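Local coordinates for enoyl-CoA hydratase/isomerase family protein (Ruegeria pomeroyi, PDB 3L3S) that probably acts as a hydro-lyase of the crotonase superfamily, adding water to or removing it from acyl-CoA substrates in fatty acid metabolism, at residues L30-A33 against M34-L38; D40-R43 against R44-D48; R83-V86 against T87-E91. All coordinates share one frame; numbering follows the deposited sequence.

Interaction 1: L30-A33 against M34-L38; sequences LSRA and MIAAL
L30 lays its CD2 methyl against CD1 of L38, 3.6 Å away, the two side chains crossing at about a right angle, and the same methyl approaches CG of M34, a selenomethionine. This is the N-terminal turn of helix 32-45, the helical link of a beta-alpha-beta unit between strands 17-22 and 53-58 of the crotonase fold. S31 is the N-cap. Its OG sits between the backbone N and the carbonyl carbon (chi1 61°), from where it accepts a weak bond from M34 N at 3.4 Å. The backbone bond is firmer: S31 O accepts from I35 N at 3.0 Å with a fairly straight N-H...O angle of 160°. I35 folds CG1 back over that oxygen, 3.3 Å from S31 O, while its branches also meet H67 and L89, C93 and L96 of helix 84-101. With an alanine in place of I35 those branches would be gone, which would probably open a gap between the two helices and leave L89 without one of its apolar neighbours. R32, salt-bridged to D88 and bent at chi2, reaches forward along its own helix; A36 CB lies at the edge of the guanidinium, near its plane, 3.4 Å from R32 NH1.

Interaction 2: D40-R43 against R44-D48; sequences DALR and RAMGD
R44 starts with CG beside its backbone N (chi1 -69°), runs straight through chi2 and bends at chi3 (-69°), a course that carries the chain back along the helix over the carbonyl of D40. CG passes 3.2 Å from D40 O, and NE reaches the same oxygen at 3.2 Å, though the N-H...O angle of 124° makes this a weak bond. D40 O also receives the regular helical bond from R44 N, so the backbone and the side chain of one arginine share a single acceptor. Beyond NE, the guanidinium lies obliquely near A41, its NH2 3.6 Å from A41 CA, and that NH2 continues to a salt bridge with E11 on strand 9-14. The D40 carboxylate stays apart from the guanidinium, with OD2 4.9 Å from R44 NE, and may attract it weakly through space.

Two residues along, L42 and M46 meet through apolar groups: the selenium of M46, a selenomethionine, rests 3.9 Å from L42 CG as the two side chains cross obliquely. M46 N donates to L42 O at 3.0 Å. Both side chains also touch C103, and L42 reaches D99 and L100 on helix 84-101. A41 and A45 turn to strand 17-22 instead, A41 against L20 and A45 against L18. D40 to A45 thus form the C-terminal part of the connecting helix in a beta-alpha-beta crossover, here helix 32-45 leading from strand 17-22 to strand 53-58 in the crotonase fold.

Interaction 3: R83-V86 against T87-E91; sequences RAFV and TDLFE
The F90 ring stands alongside V86, both side chains pointing the same way, with V86 CG1 3.6 Å from CE2 of the ring. V86 O meets this ring obliquely, 3.1 Å from F90 CD2, and the ring has edge-to-face partners in H67 of its own chain and F243 of the second subunit. The other ring, that of F85, receives L89 CD2 obliquely, 4.2 Å from F85 CE2, and also packs on K70 and I72. F85, V86, L89 and F90 belong to the first turns of helix 84-101.

R83 O accepts twice. T87 N reaches R83 O at 2.9 Å, almost in line with the carbonyl bond (C=O...N angle 171°), and T87 OG1 donates to the same R83 O at 2.9 Å from above the carbonyl plane. A chi1 of -59° sets OG1 beside the backbone N of T87, and the bond to R83 O holds the side chain in that rotation. F90 N continues the helical ladder to V86 O at 3.1 Å with a nearly straight N-H...O angle of 173°.

V86, T87 and F90 also pack on the second subunit, V86 and T87 on V240 and F90 on T236. The T87 hydroxyl thus reinforces the backbone bonding of the first turn, while the apolar parts of V86, T87 and F90 face the subunit interface.

In the fold
Interactions 1 and 2 follow one another on helix 32-45, at its N-terminal and C-terminal parts, with centres 15 Å apart. Interaction 3 opens helix 84-101, which packs against the first helix. Its centre lies 13 Å from that of interaction 1, and the two are joined by a salt bridge of 2.9 Å between R32 NE and D88 OD2 and by packing of I35 CD1 on L89 CD1 at 3.9 Å. Interactions 2 and 3 do not touch, their nearest atoms being about 9 Å apart. H67 lies between interactions 1 and 3, touching I35, L89 and F90, whereas the second subunit reaches interaction 3 alone.

Interaction 1: L30-A33 against M34-L38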
ATOM      1  N   LEU B  30      -0.181 -15.285  24.605  1.00 31.17           N
ATOM      2  CA  LEU B  30       0.678 -16.077  23.745  1.00 30.45           C
ATOM      3  C   LEU B  30       1.935 -16.458  24.525  1.00 30.25           C
ATOM      4  O   LEU B  30       3.013 -15.877  24.341  1.00 30.51           O
ATOM      5  CB  LEU B  30       1.024 -15.324  22.455  1.00 29.87           C
ATOM      6  CG  LEU B  30      -0.131 -15.102  21.476  1.00 32.22           C
ATOM      7  CD1 LEU B  30       0.225 -14.053  20.469  1.00 31.55           C
ATOM      8  CD2 LEU B  30      -0.511 -16.380  20.776  1.00 33.25           C
ATOM      9  N   SER B  31       1.761 -17.392  25.463  1.00 27.84           N
ATOM     10  CA  SER B  31       2.868 -17.928  26.253  1.00 27.04           C
ATOM     11  C   SER B  31       3.586 -18.928  25.330  1.00 27.25           C
ATOM     12  O   SER B  31       3.121 -19.174  24.208  1.00 26.76           O
ATOM     13  CB  SER B  31       2.340 -18.631  27.512  1.00 26.52           C
ATOM     14  OG  SER B  31       1.492 -19.723  27.205  1.00 26.05           O
ATOM     15  N   ARG B  32       4.696 -19.510  25.780  1.00 25.77           N
ATOM     16  CA  ARG B  32       5.423 -20.470  24.951  1.00 25.93           C
ATOM     17  C   ARG B  32       4.585 -21.723  24.666  1.00 27.14           C
ATOM     18  O   ARG B  32       4.591 -22.235  23.543  1.00 28.39           O
ATOM     19  CB  ARG B  32       6.779 -20.805  25.585  1.00 24.95           C
ATOM     20  CG  ARG B  32       7.699 -21.690  24.738  1.00 26.83           C
ATOM     21  CD  ARG B  32       8.000 -21.120  23.340  1.00 23.46           C
ATOM     22  NE  ARG B  32       8.586 -22.142  22.476  1.00 19.27           N
ATOM     23  CZ  ARG B  32       7.888 -23.005  21.740  1.00 18.33           C
ATOM     24  NH1 ARG B  32       6.564 -22.975  21.738  1.00 18.77           N
ATOM     25  NH2 ARG B  32       8.521 -23.917  21.020  1.00 17.96           N
ATOM     26  N   ALA B  33       3.772 -22.117  25.646  1.00 28.00           N
ATOM     27  CA  ALA B  33       2.900 -23.286  25.535  1.00 27.98           C
ATOM     28  C   ALA B  33       1.681 -23.023  24.645  1.00 27.05           C
ATOM     29  O   ALA B  33       1.112 -23.957  24.089  1.00 26.84           O
ATOM     30  CB  ALA B  33       2.458 -23.745  26.929  1.00 29.04           C
HETATM   31  N   MSE B  34       1.293 -21.750  24.530  1.00 26.63           N
HETATM   32  CA  MSE B  34       0.155 -21.339  23.703  1.00 28.07           C
HETATM   33  C   MSE B  34       0.588 -21.270  22.239  1.00 27.30           C
HETATM   34  O   MSE B  34      -0.151 -21.695  21.349  1.00 26.38           O
HETATM   35  CB  MSE B  34      -0.418 -19.989  24.177  1.00 30.38           C
HETATM   36  CG  MSE B  34      -1.566 -19.411  23.334  1.00 33.02           C
HETATM   37 SE   MSE B  34      -3.225 -20.437  23.342  1.00 39.07          SE
HETATM   38  CE  MSE B  34      -4.168 -19.410  24.696  1.00 38.62           C
ATOM     39  N   ILE B  35       1.798 -20.761  22.011  1.00 27.58           N
ATOM     40  CA  ILE B  35       2.382 -20.656  20.675  1.00 28.66           C
ATOM     41  C   ILE B  35       2.576 -22.068  20.105  1.00 28.26           C
ATOM     42  O   ILE B  35       2.244 -22.310  18.952  1.00 31.12           O
ATOM     43  CB  ILE B  35       3.720 -19.871  20.719  1.00 27.86           C
ATOM     44  CG1 ILE B  35       3.435 -18.392  21.005  1.00 28.21           C
ATOM     45  CG2 ILE B  35       4.513 -20.022  19.404  1.00 28.76           C
ATOM     46  CD1 ILE B  35       4.625 -17.616  21.524  1.00 27.08           C
ATOM     47  N   ALA B  36       3.035 -22.994  20.950  1.00 28.19           N
ATOM     48  CA  ALA B  36       3.256 -24.392  20.558  1.00 26.82           C
ATOM     49  C   ALA B  36       1.931 -25.074  20.233  1.00 25.84           C
ATOM     50  O   ALA B  36       1.830 -25.759  19.220  1.00 25.78           O
ATOM     51  CB  ALA B  36       3.993 -25.157  21.662  1.00 26.28           C
ATOM     52  N   ALA B  37       0.905 -24.802  21.049  1.00 24.99           N
ATOM     53  CA  ALA B  37      -0.441 -25.357  20.861  1.00 24.75           C
ATOM     54  C   ALA B  37      -1.067 -24.832  19.573  1.00 25.67           C
ATOM     55  O   ALA B  37      -1.691 -25.590  18.829  1.00 26.88           O
ATOM     56  CB  ALA B  37      -1.333 -25.025  22.043  1.00 21.17           C
ATOM     57  N   LEU B  38      -0.850 -23.545  19.293  1.00 26.46           N
ATOM     58  CA  LEU B  38      -1.376 -22.911  18.085  1.00 26.74           C
ATOM     59  C   LEU B  38      -0.666 -23.402  16.844  1.00 26.15           C
ATOM     60  O   LEU B  38      -1.291 -23.540  15.797  1.00 27.57           O
ATOM     61  CB  LEU B  38      -1.280 -21.392  18.163  1.00 26.19           C
ATOM     62  CG  LEU B  38      -2.399 -20.612  18.856  1.00 28.59           C
ATOM     63  CD1 LEU B  38      -1.938 -19.173  19.051  1.00 27.23           C
ATOM     64  CD2 LEU B  38      -3.692 -20.662  18.030  1.00 28.33           C
TER

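Interaction 2: D40-R43 against R44-D48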
ATOM      1  N   ASP B  40       0.861 -26.455  16.601  1.00 32.01           N
ATOM      2  CA  ASP B  40       0.528 -27.871  16.476  1.00 33.28           C
ATOM      3  C   ASP B  40      -0.819 -28.034  15.781  1.00 32.51           C
ATOM      4  O   ASP B  40      -0.984 -28.909  14.932  1.00 32.79           O
ATOM      5  CB  ASP B  40       0.475 -28.536  17.856  1.00 37.46           C
ATOM      6  CG  ASP B  40       1.671 -29.428  18.120  1.00 42.22           C
ATOM      7  OD1 ASP B  40       2.452 -29.124  19.054  1.00 44.64           O
ATOM      8  OD2 ASP B  40       1.830 -30.437  17.391  1.00 45.33           O
ATOM      9  N   ALA B  41      -1.740 -27.127  16.102  1.00 31.68           N
ATOM     10  CA  ALA B  41      -3.089 -27.107  15.538  1.00 31.98           C
ATOM     11  C   ALA B  41      -3.078 -26.703  14.063  1.00 32.30           C
ATOM     12  O   ALA B  41      -3.923 -27.140  13.283  1.00 32.32           O
ATOM     13  CB  ALA B  41      -3.972 -26.154  16.340  1.00 32.29           C
ATOM     14  N   LEU B  42      -2.097 -25.881  13.700  1.00 33.17           N
ATOM     15  CA  LEU B  42      -1.921 -25.390  12.341  1.00 34.42           C
ATOM     16  C   LEU B  42      -1.211 -26.418  11.447  1.00 34.36           C
ATOM     17  O   LEU B  42      -1.581 -26.574  10.283  1.00 33.27           O
ATOM     18  CB  LEU B  42      -1.157 -24.061  12.361  1.00 35.19           C
ATOM     19  CG  LEU B  42      -0.897 -23.349  11.034  1.00 34.21           C
ATOM     20  CD1 LEU B  42      -2.207 -22.870  10.419  1.00 35.07           C
ATOM     21  CD2 LEU B  42       0.046 -22.206  11.274  1.00 34.77           C
ATOM     22  N   ARG B  43      -0.208 -27.111  11.997  1.00 36.55           N
ATOM     23  CA  ARG B  43       0.540 -28.142  11.259  1.00 38.85           C
ATOM     24  C   ARG B  43      -0.375 -29.304  10.903  1.00 38.65           C
ATOM     25  O   ARG B  43      -0.293 -29.851   9.801  1.00 40.36           O
ATOM     26  CB  ARG B  43       1.729 -28.664  12.067  1.00 40.06           C
ATOM     27  CG  ARG B  43       2.909 -27.713  12.140  1.00 46.61           C
ATOM     28  CD  ARG B  43       4.081 -28.366  12.849  1.00 49.71           C
ATOM     29  NE  ARG B  43       5.027 -27.387  13.385  1.00 52.22           N
ATOM     30  CZ  ARG B  43       5.131 -27.064  14.673  1.00 54.11           C
ATOM     31  NH1 ARG B  43       4.344 -27.629  15.581  1.00 54.90           N
ATOM     32  NH2 ARG B  43       6.045 -26.183  15.061  1.00 54.07           N
ATOM     33  N   ARG B  44      -1.303 -29.602  11.815  1.00 38.12           N
ATOM     34  CA  ARG B  44      -2.279 -30.670  11.639  1.00 38.56           C
ATOM     35  C   ARG B  44      -3.389 -30.249  10.689  1.00 37.84           C
ATOM     36  O   ARG B  44      -3.871 -31.064   9.910  1.00 40.43           O
ATOM     37  CB  ARG B  44      -2.873 -31.095  12.990  1.00 39.60           C
ATOM     38  CG  ARG B  44      -1.885 -31.825  13.908  1.00 41.81           C
ATOM     39  CD  ARG B  44      -2.517 -32.298  15.222  1.00 41.93           C
ATOM     40  NE  ARG B  44      -2.873 -31.201  16.126  1.00 41.39           N
ATOM     41  CZ  ARG B  44      -4.104 -30.956  16.575  1.00 42.54           C
ATOM     42  NH1 ARG B  44      -5.131 -31.727  16.214  1.00 43.06           N
ATOM     43  NH2 ARG B  44      -4.312 -29.922  17.373  1.00 41.31           N
ATOM     44  N   ALA B  45      -3.750 -28.967  10.724  1.00 37.78           N
ATOM     45  CA  ALA B  45      -4.803 -28.413   9.867  1.00 37.15           C
ATOM     46  C   ALA B  45      -4.383 -28.341   8.405  1.00 36.72           C
ATOM     47  O   ALA B  45      -5.178 -28.637   7.510  1.00 37.17           O
ATOM     48  CB  ALA B  45      -5.210 -27.041  10.353  1.00 36.06           C
HETATM   49  N   MSE B  46      -3.120 -27.974   8.177  1.00 37.76           N
HETATM   50  CA  MSE B  46      -2.560 -27.867   6.828  1.00 39.17           C
HETATM   51  C   MSE B  46      -2.339 -29.226   6.170  1.00 38.48           C
HETATM   52  O   MSE B  46      -2.192 -29.307   4.945  1.00 39.66           O
HETATM   53  CB  MSE B  46      -1.262 -27.058   6.850  1.00 40.44           C
HETATM   54  CG  MSE B  46      -1.501 -25.567   6.806  1.00 45.58           C
HETATM   55 SE   MSE B  46      -0.006 -24.435   7.362  1.00 54.56          SE
HETATM   56  CE  MSE B  46       1.433 -25.111   6.216  1.00 49.67           C
ATOM     57  N   GLY B  47      -2.363 -30.280   6.990  1.00 37.42           N
ATOM     58  CA  GLY B  47      -2.180 -31.638   6.506  1.00 37.60           C
ATOM     59  C   GLY B  47      -3.456 -32.464   6.493  1.00 37.26           C
ATOM     60  O   GLY B  47      -3.449 -33.600   6.017  1.00 38.98           O
ATOM     61  N   ASP B  48      -4.553 -31.878   6.968  1.00 37.56           N
ATOM     62  CA  ASP B  48      -5.861 -32.540   7.044  1.00 38.99           C
ATOM     63  C   ASP B  48      -6.785 -32.072   5.905  1.00 38.91           C
ATOM     64  O   ASP B  48      -7.145 -30.897   5.832  1.00 38.96           O
ATOM     65  CB  ASP B  48      -6.491 -32.235   8.417  1.00 40.03           C
ATOM     66  CG  ASP B  48      -7.612 -33.195   8.809  1.00 41.66           C
ATOM     67  OD1 ASP B  48      -8.186 -33.885   7.934  1.00 43.61           O
ATOM     68  OD2 ASP B  48      -7.936 -33.233  10.022  1.00 40.70           O
TER

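Interaction 3: R83-V86 against T87-E91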
ATOM      1  N   ARG B  83      17.972 -14.793  28.582  1.00 44.01           N
ATOM      2  CA  ARG B  83      18.142 -14.668  27.141  1.00 44.59           C
ATOM      3  C   ARG B  83      17.617 -15.874  26.382  1.00 43.37           C
ATOM      4  O   ARG B  83      16.771 -15.726  25.509  1.00 41.29           O
ATOM      5  CB  ARG B  83      19.616 -14.452  26.766  1.00 47.08           C
ATOM      6  CG  ARG B  83      20.185 -13.115  27.183  1.00 51.29           C
ATOM      7  CD  ARG B  83      21.485 -12.794  26.461  1.00 52.68           C
ATOM      8  NE  ARG B  83      21.455 -11.424  25.952  1.00 52.43           N
ATOM      9  CZ  ARG B  83      21.186 -11.094  24.691  1.00 53.44           C
ATOM     10  NH1 ARG B  83      20.939 -12.035  23.785  1.00 54.59           N
ATOM     11  NH2 ARG B  83      21.091  -9.818  24.350  1.00 52.54           N
ATOM     12  N   ALA B  84      18.110 -17.063  26.738  1.00 44.14           N
ATOM     13  CA  ALA B  84      17.743 -18.333  26.094  1.00 44.08           C
ATOM     14  C   ALA B  84      16.240 -18.608  25.987  1.00 43.97           C
ATOM     15  O   ALA B  84      15.778 -19.193  25.001  1.00 44.84           O
ATOM     16  CB  ALA B  84      18.449 -19.498  26.782  1.00 44.20           C
ATOM     17  N   PHE B  85      15.487 -18.134  26.978  1.00 42.43           N
ATOM     18  CA  PHE B  85      14.038 -18.300  27.004  1.00 40.00           C
ATOM     19  C   PHE B  85      13.351 -17.310  26.064  1.00 38.17           C
ATOM     20  O   PHE B  85      12.397 -17.677  25.381  1.00 38.77           O
ATOM     21  CB  PHE B  85      13.495 -18.153  28.436  1.00 39.83           C
ATOM     22  CG  PHE B  85      11.995 -18.101  28.519  1.00 36.31           C
ATOM     23  CD1 PHE B  85      11.232 -19.269  28.340  1.00 36.80           C
ATOM     24  CD2 PHE B  85      11.335 -16.864  28.682  1.00 34.92           C
ATOM     25  CE1 PHE B  85       9.819 -19.207  28.309  1.00 37.34           C
ATOM     26  CE2 PHE B  85       9.932 -16.788  28.652  1.00 36.76           C
ATOM     27  CZ  PHE B  85       9.174 -17.963  28.462  1.00 36.63           C
ATOM     28  N   VAL B  86      13.772 -16.049  26.113  1.00 35.98           N
ATOM     29  CA  VAL B  86      13.198 -15.012  25.260  1.00 34.92           C
ATOM     30  C   VAL B  86      13.546 -15.241  23.775  1.00 34.19           C
ATOM     31  O   VAL B  86      12.724 -14.984  22.898  1.00 35.90           O
ATOM     32  CB  VAL B  86      13.542 -13.594  25.825  1.00 36.00           C
ATOM     33  CG1 VAL B  86      14.162 -12.656  24.795  1.00 35.58           C
ATOM     34  CG2 VAL B  86      12.293 -12.979  26.436  1.00 37.77           C
ATOM     35  N   THR B  87      14.713 -15.841  23.529  1.00 32.55           N
ATOM     36  CA  THR B  87      15.189 -16.164  22.184  1.00 32.33           C
ATOM     37  C   THR B  87      14.373 -17.334  21.620  1.00 32.32           C
ATOM     38  O   THR B  87      14.013 -17.328  20.445  1.00 33.70           O
ATOM     39  CB  THR B  87      16.708 -16.488  22.194  1.00 33.04           C
ATOM     40  OG1 THR B  87      17.431 -15.354  22.696  1.00 34.41           O
ATOM     41  CG2 THR B  87      17.225 -16.799  20.799  1.00 33.35           C
ATOM     42  N   ASP B  88      14.041 -18.296  22.478  1.00 31.79           N
ATOM     43  CA  ASP B  88      13.239 -19.460  22.095  1.00 30.71           C
ATOM     44  C   ASP B  88      11.788 -19.023  21.844  1.00 29.51           C
ATOM     45  O   ASP B  88      11.163 -19.465  20.872  1.00 30.57           O
ATOM     46  CB  ASP B  88      13.307 -20.533  23.198  1.00 31.84           C
ATOM     47  CG  ASP B  88      12.347 -21.684  22.963  1.00 32.90           C
ATOM     48  OD1 ASP B  88      12.671 -22.585  22.166  1.00 34.46           O
ATOM     49  OD2 ASP B  88      11.249 -21.661  23.555  1.00 34.39           O
ATOM     50  N   LEU B  89      11.302 -18.125  22.705  1.00 27.79           N
ATOM     51  CA  LEU B  89       9.943 -17.581  22.655  1.00 27.05           C
ATOM     52  C   LEU B  89       9.649 -16.851  21.349  1.00 26.00           C
ATOM     53  O   LEU B  89       8.724 -17.228  20.638  1.00 24.44           O
ATOM     54  CB  LEU B  89       9.689 -16.644  23.859  1.00 26.74           C
ATOM     55  CG  LEU B  89       8.356 -15.899  24.040  1.00 26.44           C
ATOM     56  CD1 LEU B  89       7.218 -16.854  24.352  1.00 24.62           C
ATOM     57  CD2 LEU B  89       8.491 -14.884  25.159  1.00 28.95           C
ATOM     58  N   PHE B  90      10.479 -15.860  21.027  1.00 26.06           N
ATOM     59  CA  PHE B  90      10.323 -15.059  19.816  1.00 27.05           C
ATOM     60  C   PHE B  90      10.564 -15.795  18.493  1.00 28.92           C
ATOM     61  O   PHE B  90       9.836 -15.552  17.524  1.00 28.32           O
ATOM     62  CB  PHE B  90      11.153 -13.774  19.908  1.00 28.08           C
ATOM     63  CG  PHE B  90      10.754 -12.867  21.048  1.00 31.22           C
ATOM     64  CD1 PHE B  90       9.397 -12.665  21.382  1.00 32.47           C
ATOM     65  CD2 PHE B  90      11.736 -12.233  21.822  1.00 32.92           C
ATOM     66  CE1 PHE B  90       9.026 -11.843  22.485  1.00 34.51           C
ATOM     67  CE2 PHE B  90      11.384 -11.407  22.925  1.00 33.89           C
ATOM     68  CZ  PHE B  90      10.022 -11.217  23.256  1.00 34.79           C
ATOM     69  N   GLU B  91      11.547 -16.709  18.465  1.00 28.06           N
ATOM     70  CA  GLU B  91      11.843 -17.509  17.263  1.00 28.89           C
ATOM     71  C   GLU B  91      10.697 -18.474  16.950  1.00 29.02           C
ATOM     72  O   GLU B  91      10.376 -18.717  15.775  1.00 28.64           O
ATOM     73  CB  GLU B  91      13.170 -18.275  17.402  1.00 29.78           C
ATOM     74  CG  GLU B  91      14.417 -17.413  17.130  1.00 30.47           C
ATOM     75  CD  GLU B  91      15.749 -18.050  17.556  1.00 31.53           C
ATOM     76  OE1 GLU B  91      16.774 -17.345  17.455  1.00 32.25           O
ATOM     77  OE2 GLU B  91      15.791 -19.225  17.995  1.00 31.23           O
TER